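Thioredoxin domain-containing protein (Aeropyrum pernix, PDB 3HA9) is of unknown function but, with its thioredoxin-like fold, probably acts as an oxidoreductase, perhaps with antioxidant activity. Local coordinates at residues A[41-46]-A[132-137]. Residues are numbered along the deposited sequence; the frame is centred on the assembly and turned at random.
Sequences ILWFMA and DYIVIM
The indole of W43 donates from NE1 to OD1 of D132 over 2.9 Å, joining two antiparallel neighbours, strands 39-45 and 133-138, inside the mixed sheet of the thioredoxin fold. The bond is bent somewhat, and NE1 meets OD1 from above the carboxylate plane, which is turned 56° from the indole. OD2 is hydrogen-bonded to S51, between the two cysteines of the C49-C52 disulfide; W43 itself packs on C52, so this pair ties the sheet to what is probably the redox motif.

Between the strands, the backbones pair through L42 with V135 and F44 with Y133, each a hydrogen-bonded pair with two N-H...O bonds; V135 N to L42 O, 2.9 Å, is nearly straight at 172°.

W43, I41, I134 and I136 share one face of the sheet, where W43 meets helix 52-65. CG of W43, anti to its backbone N (chi1 178°), lies beside I134 CD1, and the nearest ring atom, CD1, is 3.5 Å from that methyl carbon. A leucine in place of W43 would probably leave D132 OD1 without its N-H donor and thin the packing against C52 and I134 CD1, where the indole ring had been. The same methyl carbon also touches I41 CG2, at 3.8 Å. On the other face L42 and V135 meet CB to CB, while the F44 ring turns its edge to Y133 O and sets CE2 4.1 Å from V135 CG2.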
ATOM      1  N   ILE A  41      -1.310  -6.669   0.293  1.00 13.12           N
ATOM      2  CA  ILE A  41      -2.200  -5.517   0.260  1.00 12.52           C
ATOM      3  C   ILE A  41      -1.424  -4.231   0.553  1.00 12.16           C
ATOM      4  O   ILE A  41      -0.884  -4.074   1.648  1.00 12.70           O
ATOM      5  CB  ILE A  41      -3.381  -5.680   1.277  1.00 12.50           C
ATOM      6  CG1 ILE A  41      -4.146  -6.988   0.999  1.00 14.35           C
ATOM      7  CG2 ILE A  41      -4.272  -4.418   1.257  1.00 12.67           C
ATOM      8  CD1 ILE A  41      -5.357  -7.221   1.898  1.00 13.39           C
ATOM      9  N   LEU A  42      -1.359  -3.328  -0.434  1.00 11.53           N
ATOM     10  CA  LEU A  42      -0.779  -2.006  -0.226  1.00 11.67           C
ATOM     11  C   LEU A  42      -1.905  -1.083   0.210  1.00 11.56           C
ATOM     12  O   LEU A  42      -2.879  -0.907  -0.513  1.00 12.50           O
ATOM     13  CB  LEU A  42      -0.115  -1.468  -1.508  1.00 11.81           C
ATOM     14  CG  LEU A  42       0.922  -2.361  -2.186  1.00 12.44           C
ATOM     15  CD1 LEU A  42       1.603  -1.572  -3.324  1.00 12.96           C
ATOM     16  CD2 LEU A  42       1.962  -2.827  -1.183  1.00 12.71           C
ATOM     17  N   TRP A  43      -1.799  -0.535   1.415  1.00 10.75           N
ATOM     18  CA  TRP A  43      -2.849   0.329   1.918  1.00  9.62           C
ATOM     19  C   TRP A  43      -2.293   1.746   2.036  1.00 10.24           C
ATOM     20  O   TRP A  43      -1.477   2.013   2.923  1.00  9.94           O
ATOM     21  CB  TRP A  43      -3.321  -0.171   3.282  1.00 10.07           C
ATOM     22  CG  TRP A  43      -4.390   0.711   3.879  1.00 10.75           C
ATOM     23  CD1 TRP A  43      -5.319   1.450   3.200  1.00 10.69           C
ATOM     24  CD2 TRP A  43      -4.623   0.939   5.263  1.00  9.75           C
ATOM     25  NE1 TRP A  43      -6.115   2.136   4.083  1.00 10.97           N
ATOM     26  CE2 TRP A  43      -5.710   1.840   5.360  1.00 10.61           C
ATOM     27  CE3 TRP A  43      -4.002   0.492   6.440  1.00  9.98           C
ATOM     28  CZ2 TRP A  43      -6.208   2.297   6.596  1.00 11.34           C
ATOM     29  CZ3 TRP A  43      -4.509   0.949   7.689  1.00 11.96           C
ATOM     30  CH2 TRP A  43      -5.609   1.836   7.745  1.00 10.33           C
ATOM     31  N   PHE A  44      -2.739   2.631   1.134  1.00  9.74           N
ATOM     32  CA  PHE A  44      -2.279   4.031   1.121  1.00  9.54           C
ATOM     33  C   PHE A  44      -3.188   4.818   2.032  1.00  9.10           C
ATOM     34  O   PHE A  44      -4.400   4.827   1.830  1.00 11.02           O
ATOM     35  CB  PHE A  44      -2.339   4.585  -0.303  1.00  9.39           C
ATOM     36  CG  PHE A  44      -1.320   3.965  -1.222  1.00 10.09           C
ATOM     37  CD1 PHE A  44      -0.080   4.593  -1.403  1.00  9.48           C
ATOM     38  CD2 PHE A  44      -1.572   2.738  -1.867  1.00 10.43           C
ATOM     39  CE1 PHE A  44       0.888   4.027  -2.237  1.00  9.84           C
ATOM     40  CE2 PHE A  44      -0.604   2.155  -2.708  1.00 10.10           C
ATOM     41  CZ  PHE A  44       0.610   2.781  -2.886  1.00 10.86           C
ATOM     42  N   MET A  45      -2.599   5.448   3.049  1.00  8.29           N
ATOM     43  CA  MET A  45      -3.403   6.037   4.128  1.00  8.37           C
ATOM     44  C   MET A  45      -2.721   7.246   4.761  1.00  8.82           C
ATOM     45  O   MET A  45      -1.638   7.651   4.333  1.00  7.52           O
ATOM     46  CB  MET A  45      -3.795   4.964   5.169  1.00  8.59           C
ATOM     47  CG  MET A  45      -2.649   4.044   5.670  1.00  9.11           C
ATOM     48  SD  MET A  45      -1.376   4.840   6.689  1.00  3.50           S
ATOM     49  CE  MET A  45      -2.292   5.055   8.200  1.00 11.65           C
ATOM     50  N   ALA A  46      -3.388   7.831   5.752  1.00  9.11           N
ATOM     51  CA  ALA A  46      -2.846   8.938   6.552  1.00 10.03           C
ATOM     52  C   ALA A  46      -3.419   8.780   7.938  1.00 10.43           C
ATOM     53  O   ALA A  46      -4.547   8.278   8.093  1.00 11.18           O
ATOM     54  CB  ALA A  46      -3.258  10.294   5.943  1.00  9.69           C
ATOM     55  N   ASP A 132      -7.366   6.783   1.493  1.00  9.32           N
ATOM     56  CA  ASP A 132      -7.759   5.464   1.999  1.00  9.71           C
ATOM     57  C   ASP A 132      -7.939   4.588   0.769  1.00  9.51           C
ATOM     58  O   ASP A 132      -9.056   4.332   0.308  1.00  9.75           O
ATOM     59  CB  ASP A 132      -9.029   5.552   2.866  1.00  9.82           C
ATOM     60  CG  ASP A 132      -9.364   4.245   3.589  1.00 11.35           C
ATOM     61  OD1 ASP A 132      -8.703   3.217   3.339  1.00 11.84           O
ATOM     62  OD2 ASP A 132     -10.347   4.228   4.385  1.00 12.72           O
ATOM     63  N   TYR A 133      -6.816   4.121   0.238  1.00  9.39           N
ATOM     64  CA  TYR A 133      -6.805   3.491  -1.077  1.00  9.37           C
ATOM     65  C   TYR A 133      -6.073   2.179  -0.973  1.00  9.44           C
ATOM     66  O   TYR A 133      -5.037   2.096  -0.329  1.00  9.60           O
ATOM     67  CB  TYR A 133      -6.106   4.431  -2.088  1.00  9.12           C
ATOM     68  CG  TYR A 133      -6.162   3.974  -3.542  1.00  9.17           C
ATOM     69  CD1 TYR A 133      -7.247   4.312  -4.357  1.00  9.53           C
ATOM     70  CD2 TYR A 133      -5.111   3.233  -4.100  1.00 10.60           C
ATOM     71  CE1 TYR A 133      -7.290   3.903  -5.684  1.00 11.71           C
ATOM     72  CE2 TYR A 133      -5.154   2.799  -5.439  1.00 11.66           C
ATOM     73  CZ  TYR A 133      -6.245   3.152  -6.216  1.00 13.31           C
ATOM     74  OH  TYR A 133      -6.310   2.739  -7.523  1.00 14.72           O
ATOM     75  N   ILE A 134      -6.616   1.156  -1.626  1.00  9.65           N
ATOM     76  CA  ILE A 134      -6.148  -0.218  -1.477  1.00 10.31           C
ATOM     77  C   ILE A 134      -5.686  -0.747  -2.833  1.00  9.67           C
ATOM     78  O   ILE A 134      -6.387  -0.578  -3.835  1.00 10.93           O
ATOM     79  CB  ILE A 134      -7.318  -1.103  -0.929  1.00 10.57           C
ATOM     80  CG1 ILE A 134      -7.582  -0.804   0.560  1.00 11.29           C
ATOM     81  CG2 ILE A 134      -7.080  -2.604  -1.188  1.00 10.45           C
ATOM     82  CD1 ILE A 134      -6.540  -1.392   1.508  1.00 12.32           C
ATOM     83  N   VAL A 135      -4.485  -1.321  -2.881  1.00  9.84           N
ATOM     84  CA  VAL A 135      -4.051  -2.141  -4.032  1.00 10.04           C
ATOM     85  C   VAL A 135      -3.790  -3.568  -3.545  1.00 10.59           C
ATOM     86  O   VAL A 135      -2.976  -3.780  -2.640  1.00 11.13           O
ATOM     87  CB  VAL A 135      -2.769  -1.580  -4.686  1.00 10.30           C
ATOM     88  CG1 VAL A 135      -2.362  -2.426  -5.916  1.00 10.78           C
ATOM     89  CG2 VAL A 135      -2.986  -0.138  -5.096  1.00 10.02           C
ATOM     90  N   ILE A 136      -4.468  -4.545  -4.145  1.00 10.27           N
ATOM     91  CA  ILE A 136      -4.216  -5.955  -3.807  1.00 10.62           C
ATOM     92  C   ILE A 136      -3.520  -6.630  -4.981  1.00 11.39           C
ATOM     93  O   ILE A 136      -4.005  -6.540  -6.111  1.00 11.66           O
ATOM     94  CB  ILE A 136      -5.511  -6.711  -3.471  1.00 11.07           C
ATOM     95  CG1 ILE A 136      -6.255  -5.988  -2.347  1.00 11.26           C
ATOM     96  CG2 ILE A 136      -5.192  -8.170  -3.076  1.00 10.03           C
ATOM     97  CD1 ILE A 136      -7.649  -6.550  -2.059  1.00 13.58           C
ATOM     98  N   MET A 137      -2.376  -7.261  -4.703  1.00 11.86           N
ATOM     99  CA  MET A 137      -1.568  -7.937  -5.724  1.00 13.28           C
ATOM    100  C   MET A 137      -1.241  -9.365  -5.287  1.00 13.32           C
ATOM    101  O   MET A 137      -1.187  -9.653  -4.094  1.00 13.17           O
ATOM    102  CB  MET A 137      -0.237  -7.203  -5.926  1.00 13.37           C
ATOM    103  CG  MET A 137      -0.252  -6.058  -6.922  1.00 16.93           C
ATOM    104  SD  MET A 137       1.281  -5.046  -6.829  1.00 24.49           S
ATOM    105  CE  MET A 137       2.161  -5.936  -5.703  1.00  3.65           C
TER